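Local coordinates for protein intramolecular trans-sialidase (Macrobdella decora, PDB 3SLI) that cleaves sialic acid from sialoglycoconjugates by an intramolecular trans-sialidase reaction, releasing it as 2,7-anhydro-Neu5Ac, at residues 60-66 and 159-163; 76-81 and 94-100; 82-86 and 142-148; 114-118 and 181-187; 118-124 and 135-141. One frame throughout, in Å; residues are numbered along the deposited sequence.

How the contacts relate
All five contacts belong to the N-terminal domain, a concanavalin-like beta sandwich, rather than to the beta-propeller that carries the active site in sialidases. Contacts 2 and 3 follow one another along strand 79-85, with centres 20 Å apart. At the far end of that strand contact 3 meets contact 1, where Thr-86 N lies 2.9 Å from Asp-66 O, probably hydrogen-bonded. The other sheet holds contacts 4 and 5, which share Asp-118 and have centres 12 Å apart. Across the sandwich, Leu-94 of contact 2 packs on Thr-135 and Leu-136 of contact 5, while Phe-143 CE1 of contact 3 comes within 3.5 Å of Ala-117 CB of contact 4.

Contact 1: 60-66 and 159-163; sequences STAGNQD and KRQGK
Two beta turns of the N-terminal sandwich lock together here: a type II turn, Thr-61 to Asn-64, and the tight type I' turn, Arg-160 to Lys-163, that closes the hairpin of strands 158-160 and 163-165. Gly-162 N donates to Ser-60 O at 2.8 Å, and a bridging water donates to Thr-61 O while accepting from Gln-161 N. Gln-161 then lays its side chain along the other turn. Gln-161 OE1 accepts from Gly-63 N at 2.9 Å in a nearly straight bond (166°), although the donor stands above the carbonyl plane. The amide of Gln-65 folds over that of Gln-161, their planes 25° apart; with Gln-65 CG between the backbone N and the carbonyl carbon, the bend at chi2 brings NE2 to Gln-161 CG and CD. Arg-160 grips a single oxygen side-on, NE lying 2.8 Å and NH2 2.9 Å from Gln-65 O, both bonds close to the guanidinium plane. Asp-66, which also has a long, weak ion pair with Arg-84, adds a salt bridge: its OD1 lies 2.9 Å from Arg-160 NH2, but the hydrogen bond within it is weak and bent to 120°.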
# COMPACT_ATOMS: atom_id res chain seq x y z
N SER A 60 27.17 8.26 -31.33
CA SER A 60 27.00 6.87 -31.75
C SER A 60 28.27 6.11 -32.11
O SER A 60 28.21 4.91 -32.41
CB SER A 60 26.08 6.82 -32.98
OG SER A 60 26.77 7.31 -34.13
N THR A 61 29.42 6.78 -32.09
CA THR A 61 30.66 6.15 -32.51
C THR A 61 31.34 5.18 -31.55
O THR A 61 31.06 5.16 -30.35
CB THR A 61 31.68 7.20 -33.02
OG1 THR A 61 32.10 8.04 -31.94
CG2 THR A 61 31.03 8.08 -34.10
N ALA A 62 32.23 4.37 -32.11
CA ALA A 62 32.98 3.37 -31.36
C ALA A 62 33.71 3.99 -30.19
O ALA A 62 34.30 5.07 -30.31
CB ALA A 62 33.96 2.66 -32.28
N GLY A 63 33.64 3.31 -29.05
CA GLY A 63 34.30 3.78 -27.85
C GLY A 63 33.58 4.91 -27.15
O GLY A 63 33.97 5.30 -26.04
N ASN A 64 32.50 5.40 -27.74
CA ASN A 64 31.76 6.50 -27.13
C ASN A 64 30.36 6.13 -26.65
O ASN A 64 29.49 6.98 -26.51
CB ASN A 64 31.71 7.68 -28.10
CG ASN A 64 33.09 8.21 -28.43
OD1 ASN A 64 33.49 8.29 -29.59
ND2 ASN A 64 33.85 8.51 -27.39
N GLN A 65 30.21 4.86 -26.28
CA GLN A 65 28.93 4.31 -25.82
C GLN A 65 28.41 4.89 -24.50
O GLN A 65 27.26 4.65 -24.13
CB GLN A 65 29.00 2.78 -25.72
CG GLN A 65 30.02 2.23 -24.70
CD GLN A 65 31.40 1.94 -25.29
OE1 GLN A 65 32.20 1.25 -24.67
NE2 GLN A 65 31.68 2.45 -26.48
N ASP A 66 29.26 5.61 -23.77
CA ASP A 66 28.84 6.24 -22.51
C ASP A 66 28.66 7.76 -22.66
O ASP A 66 28.67 8.51 -21.68
CB ASP A 66 29.83 5.94 -21.38
CG ASP A 66 29.80 4.47 -20.95
OD1 ASP A 66 28.89 3.72 -21.36
OD2 ASP A 66 30.70 4.07 -20.17
N LYS A 159 21.69 5.23 -29.58
CA LYS A 159 22.75 4.71 -30.42
C LYS A 159 24.06 4.58 -29.66
O LYS A 159 24.58 5.56 -29.10
CB LYS A 159 22.92 5.57 -31.68
CG LYS A 159 21.71 5.48 -32.61
CD LYS A 159 21.92 6.23 -33.92
CE LYS A 159 20.73 6.03 -34.83
NZ LYS A 159 20.91 6.67 -36.16
N ARG A 160 24.55 3.34 -29.57
CA ARG A 160 25.80 3.03 -28.86
C ARG A 160 26.65 2.18 -29.80
O ARG A 160 26.26 1.09 -30.20
CB ARG A 160 25.51 2.27 -27.57
CG ARG A 160 24.52 2.99 -26.66
CD ARG A 160 24.35 2.27 -25.33
NE ARG A 160 25.44 2.57 -24.41
CZ ARG A 160 25.60 1.98 -23.23
NH1 ARG A 160 24.74 1.04 -22.84
NH2 ARG A 160 26.61 2.33 -22.44
N GLN A 161 27.80 2.73 -30.19
CA GLN A 161 28.72 2.06 -31.12
C GLN A 161 27.99 1.51 -32.34
O GLN A 161 28.17 0.34 -32.72
CB GLN A 161 29.53 0.98 -30.41
CG GLN A 161 30.31 1.50 -29.22
CD GLN A 161 31.39 0.53 -28.76
OE1 GLN A 161 32.55 0.65 -29.15
NE2 GLN A 161 31.00 -0.42 -27.91
N GLY A 162 27.17 2.36 -32.95
CA GLY A 162 26.43 2.00 -34.14
C GLY A 162 25.26 1.04 -33.99
O GLY A 162 24.71 0.59 -35.00
N LYS A 163 24.88 0.73 -32.75
CA LYS A 163 23.78 -0.19 -32.48
C LYS A 163 22.67 0.52 -31.73
O LYS A 163 22.91 1.48 -31.00
CB LYS A 163 24.26 -1.35 -31.58
CG LYS A 163 25.40 -2.17 -32.14
CD LYS A 163 24.94 -3.01 -33.30
CE LYS A 163 26.07 -3.89 -33.82
NZ LYS A 163 25.60 -4.76 -34.93
O HOH W 1 28.74 5.19 -29.08

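Contact 2: 76-81 and 94-100; sequences SGGIGI and LDRPASV
Ser-99 sits where the hairpin of strands 79-85 and 91-96 opens out, and its side chain touches both arms. Its CB presses on Ile-79 CG2 at 3.5 Å, closer than ordinary van der Waals contact. With Ser-99 OG opposite the carbonyl carbon (chi1 -63°), the tip turns back into its own segment and donates to Arg-96 O at 2.7 Å while still lying beside Ile-79 CG2. Ile-79 N reaches that same carbonyl from the opposite face of its plane, so one oxygen serves both the strand pairing and the loop. OG in turn accepts from Arg-96 NE, while Arg-96 NH2 binds Ala-98 O, folding the loop round the guanidinium.

The backbone at Ser-99 and Val-100 closes on Gly-77 O, which takes two donors: Ser-99 N at 2.7 Å and Val-100 N at 3.0 Å, the latter in the carbonyl plane on a lone pair. A water spans Ser-76 O and Ala-98 N. Down the antiparallel ladder, Ile-81 N donates to Leu-94 O at 2.8 Å. Between these hydrogen-bonded pairs, Gly-80 lets the chains draw in until its CA is 3.8 Å from Asp-95 CA.

Ile-79, Ile-81 and Leu-94 share the inner face. Ile-79 packs on Ile-73 of strand 67-74 and Val-113 of strand 107-118, and Leu-94 on strand 131-137. Strand 91-96 ends the sheet, and beyond it Arg-96 NH1 donates a hydrogen bond to Lys-662 O.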
# COMPACT_ATOMS: atom_id res chain seq x y z
N SER A 76 8.70 -2.70 -16.28
CA SER A 76 8.08 -2.78 -14.96
C SER A 76 7.51 -1.42 -14.54
O SER A 76 7.25 -1.19 -13.35
CB SER A 76 9.08 -3.29 -13.93
OG SER A 76 10.21 -2.45 -13.83
N GLY A 77 7.35 -0.52 -15.50
CA GLY A 77 6.78 0.79 -15.23
C GLY A 77 7.68 1.89 -14.70
O GLY A 77 7.18 2.95 -14.32
N GLY A 78 8.98 1.65 -14.64
CA GLY A 78 9.88 2.68 -14.16
C GLY A 78 10.15 3.71 -15.25
O GLY A 78 9.90 3.45 -16.43
N ILE A 79 10.58 4.90 -14.86
CA ILE A 79 10.90 5.95 -15.82
C ILE A 79 12.12 6.70 -15.30
O ILE A 79 12.30 6.84 -14.09
CB ILE A 79 9.72 6.96 -16.02
CG1 ILE A 79 10.03 7.91 -17.18
CG2 ILE A 79 9.49 7.79 -14.74
CD1 ILE A 79 8.90 8.85 -17.51
N GLY A 80 12.99 7.13 -16.21
CA GLY A 80 14.16 7.86 -15.78
C GLY A 80 14.97 8.44 -16.92
O GLY A 80 14.57 8.38 -18.10
N ILE A 81 16.09 9.04 -16.56
CA ILE A 81 17.00 9.62 -17.53
C ILE A 81 18.42 9.26 -17.12
O ILE A 81 18.67 8.85 -15.97
CB ILE A 81 16.94 11.19 -17.55
CG1 ILE A 81 17.27 11.75 -16.16
CG2 ILE A 81 15.60 11.67 -18.05
CD1 ILE A 81 17.95 13.08 -16.17
N LEU A 94 18.44 9.89 -12.79
CA LEU A 94 17.24 10.20 -12.02
C LEU A 94 16.13 9.28 -12.52
O LEU A 94 15.94 9.14 -13.73
CB LEU A 94 16.82 11.66 -12.24
CG LEU A 94 15.58 12.12 -11.47
CD1 LEU A 94 15.83 11.99 -9.96
CD2 LEU A 94 15.22 13.55 -11.85
N ASP A 95 15.41 8.65 -11.59
CA ASP A 95 14.34 7.74 -11.97
C ASP A 95 13.34 7.55 -10.83
O ASP A 95 13.57 8.02 -9.71
CB ASP A 95 14.92 6.36 -12.36
CG ASP A 95 15.46 5.59 -11.16
OD1 ASP A 95 16.62 5.84 -10.75
OD2 ASP A 95 14.72 4.74 -10.61
N ARG A 96 12.21 6.94 -11.13
CA ARG A 96 11.20 6.62 -10.12
C ARG A 96 10.47 5.38 -10.60
O ARG A 96 9.93 5.36 -11.71
CB ARG A 96 10.19 7.76 -9.89
CG ARG A 96 9.63 7.74 -8.45
CD ARG A 96 8.21 8.28 -8.32
NE ARG A 96 7.22 7.31 -8.78
CZ ARG A 96 6.00 7.16 -8.26
NH1 ARG A 96 5.61 7.91 -7.24
NH2 ARG A 96 5.18 6.26 -8.76
N PRO A 97 10.54 4.29 -9.82
CA PRO A 97 9.88 3.02 -10.17
C PRO A 97 8.36 3.20 -10.23
O PRO A 97 7.83 4.20 -9.73
CB PRO A 97 10.25 2.10 -9.01
CG PRO A 97 11.55 2.66 -8.52
CD PRO A 97 11.32 4.15 -8.58
N ALA A 98 7.69 2.25 -10.87
CA ALA A 98 6.24 2.24 -10.95
C ALA A 98 5.60 3.61 -11.22
O ALA A 98 4.69 4.04 -10.50
CB ALA A 98 5.67 1.64 -9.66
N SER A 99 6.08 4.29 -12.26
CA SER A 99 5.58 5.62 -12.64
C SER A 99 4.61 5.60 -13.82
O SER A 99 3.78 6.51 -13.95
CB SER A 99 6.76 6.54 -12.99
OG SER A 99 7.60 6.75 -11.87
N VAL A 100 4.74 4.61 -14.69
CA VAL A 100 3.90 4.48 -15.87
C VAL A 100 3.31 3.07 -15.95
O VAL A 100 3.73 2.18 -15.20
CB VAL A 100 4.72 4.79 -17.17
CG1 VAL A 100 5.25 6.21 -17.12
CG2 VAL A 100 5.87 3.81 -17.34
O HOH W 2 9.03 -0.23 -11.40

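Contact 3: 82-86 and 142-148; sequences ELRNT and KFISDIT
Leu-83 drives its side chain into the bend of 142-148, the connection that carries the chain from strand 131-137 of one sheet to strand 152-155 of the sheet that holds Leu-83. This is the tight half. The chi1 of -146°, well off a staggered value, helps direct CD1 to Lys-142 and Phe-143 and CD2 to Ile-147, the residues flanking the 3-10 segment 144-146. Leu-83 CD1 lies 3.2 Å from Lys-142 O and approaches Phe-143 CD1 obliquely, at 4.4 Å, while Leu-83 CD2 meets Ile-147 CD1 at 4.1 Å. Ile-147 packs beside the strand, CG1 3.7 Å from Arg-84 O. Buried Asn-85 also fits closely, crossing the side chain of Thr-148 at about a right angle.

Toward solvent the fit slackens. Lys-142 turns its ammonium end away from the strand, Asp-146 lies at the edge of the contact, and Thr-148 is exposed.

The bend holds itself together: Phe-143 N donates to Asp-146 OD2 at 2.9 Å, on the anti lone pair, and Asp-146 N to Phe-143 O at 2.8 Å. Leu-83, for its part, meets Phe-143 and Ile-147 through carbon, with Lys-142 O also against CD1, which is consistent with largely apolar packing in this half.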
# COMPACT_ATOMS: atom_id res chain seq x y z
N GLU A 82 19.33 9.40 -18.07
CA GLU A 82 20.75 9.21 -17.84
C GLU A 82 21.39 10.26 -18.75
O GLU A 82 21.04 10.35 -19.93
CB GLU A 82 21.22 7.80 -18.24
CG GLU A 82 20.68 6.68 -17.38
CD GLU A 82 21.36 5.35 -17.67
OE1 GLU A 82 21.12 4.78 -18.75
OE2 GLU A 82 22.13 4.88 -16.80
N LEU A 83 22.22 11.11 -18.15
CA LEU A 83 22.93 12.19 -18.84
C LEU A 83 24.39 11.79 -18.65
O LEU A 83 24.93 11.90 -17.54
CB LEU A 83 22.66 13.52 -18.14
CG LEU A 83 22.55 14.83 -18.93
CD1 LEU A 83 22.85 15.96 -17.96
CD2 LEU A 83 23.48 14.87 -20.15
N ARG A 84 25.02 11.36 -19.74
CA ARG A 84 26.38 10.84 -19.68
C ARG A 84 27.40 11.37 -20.70
O ARG A 84 27.06 11.64 -21.84
CB ARG A 84 26.32 9.33 -19.88
CG ARG A 84 25.35 8.60 -18.98
CD ARG A 84 26.07 7.48 -18.28
NE ARG A 84 25.89 6.21 -18.94
CZ ARG A 84 26.69 5.16 -18.80
NH1 ARG A 84 27.76 5.20 -18.02
NH2 ARG A 84 26.35 4.01 -19.36
N ASN A 85 28.66 11.42 -20.27
CA ASN A 85 29.77 11.81 -21.13
C ASN A 85 30.99 11.08 -20.58
O ASN A 85 32.09 11.63 -20.53
CB ASN A 85 30.01 13.32 -21.11
CG ASN A 85 30.92 13.77 -22.23
OD1 ASN A 85 31.70 14.71 -22.09
ND2 ASN A 85 30.82 13.09 -23.37
N THR A 86 30.77 9.81 -20.25
CA THR A 86 31.72 8.88 -19.61
C THR A 86 31.75 9.21 -18.11
O THR A 86 31.61 10.37 -17.70
CB THR A 86 33.16 8.82 -20.21
OG1 THR A 86 33.92 9.98 -19.83
CG2 THR A 86 33.12 8.68 -21.71
N LYS A 142 24.66 20.24 -16.07
CA LYS A 142 25.10 19.76 -17.37
C LYS A 142 23.91 19.44 -18.28
O LYS A 142 22.80 19.18 -17.79
CB LYS A 142 25.93 18.47 -17.22
CG LYS A 142 27.14 18.55 -16.30
CD LYS A 142 28.22 19.43 -16.89
CE LYS A 142 29.40 19.55 -15.94
NZ LYS A 142 30.47 20.40 -16.52
N PHE A 143 24.13 19.49 -19.58
CA PHE A 143 23.09 19.09 -20.53
C PHE A 143 23.72 18.62 -21.84
O PHE A 143 24.91 18.35 -21.89
CB PHE A 143 22.00 20.15 -20.73
CG PHE A 143 20.66 19.54 -21.10
CD1 PHE A 143 20.15 18.46 -20.37
CD2 PHE A 143 19.96 19.98 -22.21
CE1 PHE A 143 18.96 17.83 -20.75
CE2 PHE A 143 18.76 19.36 -22.60
CZ PHE A 143 18.26 18.29 -21.88
N ILE A 144 22.92 18.52 -22.89
CA ILE A 144 23.40 18.01 -24.17
C ILE A 144 24.64 18.73 -24.71
O ILE A 144 25.53 18.10 -25.28
CB ILE A 144 22.24 17.97 -25.20
CG1 ILE A 144 21.14 17.03 -24.66
CG2 ILE A 144 22.74 17.49 -26.55
CD1 ILE A 144 19.88 16.98 -25.51
N SER A 145 24.74 20.03 -24.45
CA SER A 145 25.88 20.82 -24.89
C SER A 145 27.20 20.34 -24.28
O SER A 145 28.28 20.64 -24.80
CB SER A 145 25.66 22.30 -24.53
OG SER A 145 25.35 22.43 -23.16
N ASP A 146 27.11 19.58 -23.18
CA ASP A 146 28.28 19.08 -22.47
C ASP A 146 28.72 17.68 -22.88
O ASP A 146 29.73 17.18 -22.38
CB ASP A 146 28.05 19.15 -20.97
CG ASP A 146 27.80 20.56 -20.48
OD1 ASP A 146 28.69 21.42 -20.61
OD2 ASP A 146 26.71 20.82 -19.96
N ILE A 147 27.95 17.03 -23.75
CA ILE A 147 28.32 15.70 -24.23
C ILE A 147 29.28 15.89 -25.40
O ILE A 147 29.05 16.72 -26.28
CB ILE A 147 27.08 14.91 -24.69
CG1 ILE A 147 26.10 14.75 -23.52
CG2 ILE A 147 27.49 13.55 -25.25
CD1 ILE A 147 24.80 14.05 -23.91
N THR A 148 30.36 15.11 -25.42
CA THR A 148 31.37 15.19 -26.47
C THR A 148 31.06 14.39 -27.73
O THR A 148 30.81 13.18 -27.68
CB THR A 148 32.75 14.74 -25.93
OG1 THR A 148 33.05 15.49 -24.74
CG2 THR A 148 33.84 14.99 -26.97

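Contact 4: 114-118 and 181-187; sequences ALKAD and ALSDEEL
Ala-114 opens the contact, its CB set 3.9 Å from Leu-187 CD2, so that the first turn of helix 184-191 rests on strand 107-118. The next side chain on this face, Lys-116, does most of the touching. Its CG is anti to the backbone N (chi1 169°) and every later torsion is extended, which sends a straight chain off the sheet between the helix and the loop leading into it. CB lies against Leu-187 CD1 at 3.8 Å, and the middle of the chain runs past Leu-182 O, which is 3.3 Å from CD. The buried ammonium then has two acceptors. NZ makes a salt bridge of 2.9 Å to Asp-184 OD1, approaching from above the carboxylate plane, 53° out of it, and adds a weak bond to Leu-182 O. The two side chains cross at about a right angle, and Asp-184 keeps its other oxygen for Arg-125 of the adjoining strand, so one carboxylate sits between two cations that would probably favour its ionised form.

Asp-184 is the first residue of the helix, whose N-terminus is closed by a capping box: Ser-183 OG accepts from Glu-186 N at 3.2 Å, and Glu-186 OE2 accepts from Ser-183 N at an almost linear 177°. Leu-182 N, one residue earlier, donates to Thr-38 OG1 of strand 37-45. Further along 114-118, Ala-117 points its methyl to the other side of the sheet, toward Phe-141 and Phe-143. At the strand's end Asp-118 CA takes Ala-181 CB at 4.2 Å.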
# COMPACT_ATOMS: atom_id res chain seq x y z
N ALA A 114 7.47 13.94 -19.21
CA ALA A 114 8.23 15.15 -19.46
C ALA A 114 9.47 15.25 -18.59
O ALA A 114 9.48 14.82 -17.44
CB ALA A 114 7.36 16.40 -19.22
N LEU A 115 10.53 15.79 -19.18
CA LEU A 115 11.76 16.02 -18.46
C LEU A 115 12.06 17.50 -18.61
O LEU A 115 12.03 18.04 -19.73
CB LEU A 115 12.93 15.21 -19.04
CG LEU A 115 14.21 15.77 -18.43
CD1 LEU A 115 14.47 15.15 -17.07
CD2 LEU A 115 15.37 15.60 -19.36
N LYS A 116 12.34 18.15 -17.50
CA LYS A 116 12.66 19.56 -17.50
C LYS A 116 14.10 19.73 -17.00
O LYS A 116 14.45 19.24 -15.91
CB LYS A 116 11.68 20.28 -16.58
CG LYS A 116 12.00 21.72 -16.23
CD LYS A 116 10.98 22.20 -15.22
CE LYS A 116 11.31 23.56 -14.70
NZ LYS A 116 10.21 24.04 -13.81
N ALA A 117 14.95 20.34 -17.83
CA ALA A 117 16.35 20.60 -17.49
C ALA A 117 16.46 22.12 -17.34
O ALA A 117 16.56 22.86 -18.33
CB ALA A 117 17.28 20.10 -18.60
N ASP A 118 16.42 22.56 -16.09
CA ASP A 118 16.42 23.97 -15.71
C ASP A 118 17.82 24.49 -15.34
O ASP A 118 18.25 24.33 -14.19
CB ASP A 118 15.46 24.11 -14.52
CG ASP A 118 15.11 25.54 -14.18
OD1 ASP A 118 15.83 26.49 -14.57
OD2 ASP A 118 14.10 25.71 -13.47
N ALA A 181 12.85 26.25 -20.30
CA ALA A 181 12.35 25.41 -19.21
C ALA A 181 10.91 25.79 -18.86
O ALA A 181 10.67 26.86 -18.29
CB ALA A 181 13.27 25.55 -17.99
N LEU A 182 9.95 24.94 -19.22
CA LEU A 182 8.55 25.21 -18.92
C LEU A 182 8.32 25.07 -17.41
O LEU A 182 9.13 24.46 -16.72
CB LEU A 182 7.63 24.25 -19.70
CG LEU A 182 7.67 24.27 -21.24
CD1 LEU A 182 6.66 23.29 -21.80
CD2 LEU A 182 7.38 25.66 -21.77
N SER A 183 7.26 25.67 -16.88
CA SER A 183 7.00 25.60 -15.45
C SER A 183 6.43 24.24 -15.06
O SER A 183 5.86 23.54 -15.90
CB SER A 183 6.04 26.70 -15.00
OG SER A 183 4.73 26.49 -15.50
N ASP A 184 6.55 23.89 -13.78
CA ASP A 184 6.03 22.62 -13.28
C ASP A 184 4.53 22.55 -13.54
O ASP A 184 3.99 21.51 -13.92
CB ASP A 184 6.29 22.49 -11.77
CG ASP A 184 7.78 22.39 -11.43
OD1 ASP A 184 8.61 22.12 -12.33
OD2 ASP A 184 8.12 22.59 -10.25
N GLU A 185 3.87 23.71 -13.42
CA GLU A 185 2.44 23.83 -13.64
C GLU A 185 2.06 23.42 -15.07
O GLU A 185 1.15 22.62 -15.28
CB GLU A 185 1.99 25.27 -13.34
CG GLU A 185 2.18 25.72 -11.87
CD GLU A 185 3.64 25.72 -11.36
OE1 GLU A 185 4.55 26.24 -12.07
OE2 GLU A 185 3.88 25.22 -10.23
N GLU A 186 2.79 23.95 -16.05
CA GLU A 186 2.53 23.62 -17.44
C GLU A 186 2.75 22.13 -17.71
O GLU A 186 2.04 21.53 -18.52
CB GLU A 186 3.44 24.42 -18.38
CG GLU A 186 3.26 25.92 -18.34
CD GLU A 186 4.23 26.63 -19.28
OE1 GLU A 186 4.00 26.58 -20.51
OE2 GLU A 186 5.22 27.22 -18.78
N LEU A 187 3.76 21.56 -17.06
CA LEU A 187 4.09 20.14 -17.25
C LEU A 187 3.11 19.19 -16.56
O LEU A 187 2.79 18.13 -17.12
CB LEU A 187 5.54 19.86 -16.84
CG LEU A 187 6.54 20.62 -17.73
CD1 LEU A 187 7.97 20.44 -17.25
CD2 LEU A 187 6.38 20.17 -19.18

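Contact 5: 118-124 and 135-141; sequences DAANKQC and TLDKDAF
Cys-124 and Leu-136 exchange a pair of backbone bonds: Cys-124 N to Leu-136 O and Leu-136 N to Cys-124 O, both 2.9 Å. Further out, Lys-138 N reaches Lys-122 O at 3.3 Å, long but almost straight (175°). The charged end of Lys-122 is held more loosely, since its NZ forms a long salt bridge with Asp-139 OD1 at 3.7 Å. Lys-122 CG passes Phe-141 CB, the two side chains running in opposite directions.

Packing gathers round Phe-141. A chi1 of -177°, with CG opposite the backbone N, carries the ring beneath the 119-122 turn. Ala-119 CA stands over one face as a CH-pi contact, 3.8 Å from the ring centroid and 15° off its normal, and Ala-119 CB lies 3.8 Å from Phe-141 CE2. Cys-124 SG approaches CE1 obliquely.

The turn above the ring is itself stiffened: Asp-118 OD1 accepts from Asn-121 N, an Asx motif, and OD2 takes Asn-121 ND2 at 2.9 Å. Together, the type I turn from Ala-119 to Lys-122 and the pair Lys-122 and Gln-123 facing Asp-118 make the classic type I turn plus G1 bulge of a beta hairpin, here linking strands 107-118 and 123-128.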
# COMPACT_ATOMS: atom_id res chain seq x y z
N ASP A 118 16.42 22.56 -16.09
CA ASP A 118 16.42 23.97 -15.71
C ASP A 118 17.82 24.49 -15.34
O ASP A 118 18.25 24.33 -14.19
CB ASP A 118 15.46 24.11 -14.52
CG ASP A 118 15.11 25.54 -14.18
OD1 ASP A 118 15.83 26.49 -14.57
OD2 ASP A 118 14.10 25.71 -13.47
N ALA A 119 18.47 25.16 -16.28
CA ALA A 119 19.81 25.70 -16.04
C ALA A 119 19.84 26.74 -14.93
O ALA A 119 20.69 26.69 -14.04
CB ALA A 119 20.38 26.29 -17.33
N ALA A 120 18.88 27.67 -14.95
CA ALA A 120 18.81 28.73 -13.95
C ALA A 120 18.72 28.20 -12.52
O ALA A 120 19.31 28.76 -11.60
CB ALA A 120 17.62 29.65 -14.24
N ASN A 121 17.98 27.12 -12.33
CA ASN A 121 17.84 26.55 -11.00
C ASN A 121 18.71 25.33 -10.78
O ASN A 121 18.67 24.73 -9.70
CB ASN A 121 16.37 26.26 -10.70
CG ASN A 121 15.55 27.52 -10.51
OD1 ASN A 121 15.84 28.34 -9.64
ND2 ASN A 121 14.54 27.71 -11.35
N LYS A 122 19.51 24.98 -11.79
CA LYS A 122 20.42 23.82 -11.73
C LYS A 122 19.65 22.61 -11.19
O LYS A 122 20.10 21.91 -10.26
CB LYS A 122 21.62 24.17 -10.85
CG LYS A 122 22.52 25.23 -11.50
CD LYS A 122 23.34 26.00 -10.49
CE LYS A 122 23.99 25.08 -9.48
NZ LYS A 122 24.91 25.79 -8.54
N GLN A 123 18.55 22.31 -11.86
CA GLN A 123 17.65 21.26 -11.45
C GLN A 123 17.04 20.50 -12.62
O GLN A 123 16.78 21.08 -13.68
CB GLN A 123 16.54 21.93 -10.63
CG GLN A 123 15.60 21.04 -9.87
CD GLN A 123 14.76 21.85 -8.90
OE1 GLN A 123 15.09 21.94 -7.72
NE2 GLN A 123 13.71 22.47 -9.39
N CYS A 124 16.84 19.20 -12.41
CA CYS A 124 16.24 18.31 -13.40
C CYS A 124 14.97 17.75 -12.75
O CYS A 124 14.99 17.39 -11.57
CB CYS A 124 17.20 17.16 -13.77
SG CYS A 124 18.65 17.58 -14.82
N THR A 135 13.18 14.68 -8.57
CA THR A 135 13.97 15.89 -8.76
C THR A 135 15.44 15.59 -8.49
O THR A 135 15.77 14.84 -7.56
CB THR A 135 13.50 16.98 -7.78
OG1 THR A 135 12.11 17.24 -8.00
CG2 THR A 135 14.28 18.27 -7.97
N LEU A 136 16.32 16.13 -9.33
CA LEU A 136 17.76 15.96 -9.17
C LEU A 136 18.37 17.36 -9.14
O LEU A 136 18.07 18.19 -10.01
CB LEU A 136 18.36 15.16 -10.33
CG LEU A 136 19.89 15.01 -10.35
CD1 LEU A 136 20.36 14.19 -9.15
CD2 LEU A 136 20.33 14.35 -11.64
N ASP A 137 19.16 17.63 -8.11
CA ASP A 137 19.83 18.92 -7.97
C ASP A 137 21.33 18.71 -8.14
O ASP A 137 21.91 17.76 -7.60
CB ASP A 137 19.55 19.53 -6.59
CG ASP A 137 18.09 19.87 -6.40
OD1 ASP A 137 17.54 20.61 -7.23
OD2 ASP A 137 17.48 19.40 -5.42
N LYS A 138 21.96 19.59 -8.92
CA LYS A 138 23.40 19.51 -9.16
C LYS A 138 24.02 20.90 -9.20
O LYS A 138 23.51 21.80 -9.86
CB LYS A 138 23.66 18.81 -10.50
CG LYS A 138 23.37 17.32 -10.53
CD LYS A 138 24.41 16.55 -9.75
CE LYS A 138 24.22 15.06 -9.92
NZ LYS A 138 25.23 14.32 -9.13
N ASP A 139 25.13 21.08 -8.50
CA ASP A 139 25.82 22.37 -8.51
C ASP A 139 26.44 22.57 -9.89
O ASP A 139 26.43 23.67 -10.43
CB ASP A 139 26.88 22.44 -7.41
CG ASP A 139 26.28 22.57 -6.01
OD1 ASP A 139 25.33 23.37 -5.83
OD2 ASP A 139 26.77 21.88 -5.08
N ALA A 140 27.00 21.51 -10.44
CA ALA A 140 27.60 21.57 -11.77
C ALA A 140 26.53 21.10 -12.76
O ALA A 140 26.42 19.92 -13.06
CB ALA A 140 28.84 20.68 -11.85
N PHE A 141 25.68 22.03 -13.19
CA PHE A 141 24.62 21.70 -14.12
C PHE A 141 25.18 21.32 -15.50
O PHE A 141 26.07 21.99 -16.03
CB PHE A 141 23.63 22.86 -14.25
CG PHE A 141 22.46 22.57 -15.14
CD1 PHE A 141 21.35 21.89 -14.65
CD2 PHE A 141 22.46 22.96 -16.48
CE1 PHE A 141 20.27 21.60 -15.48
CE2 PHE A 141 21.38 22.66 -17.32
CZ PHE A 141 20.29 21.98 -16.81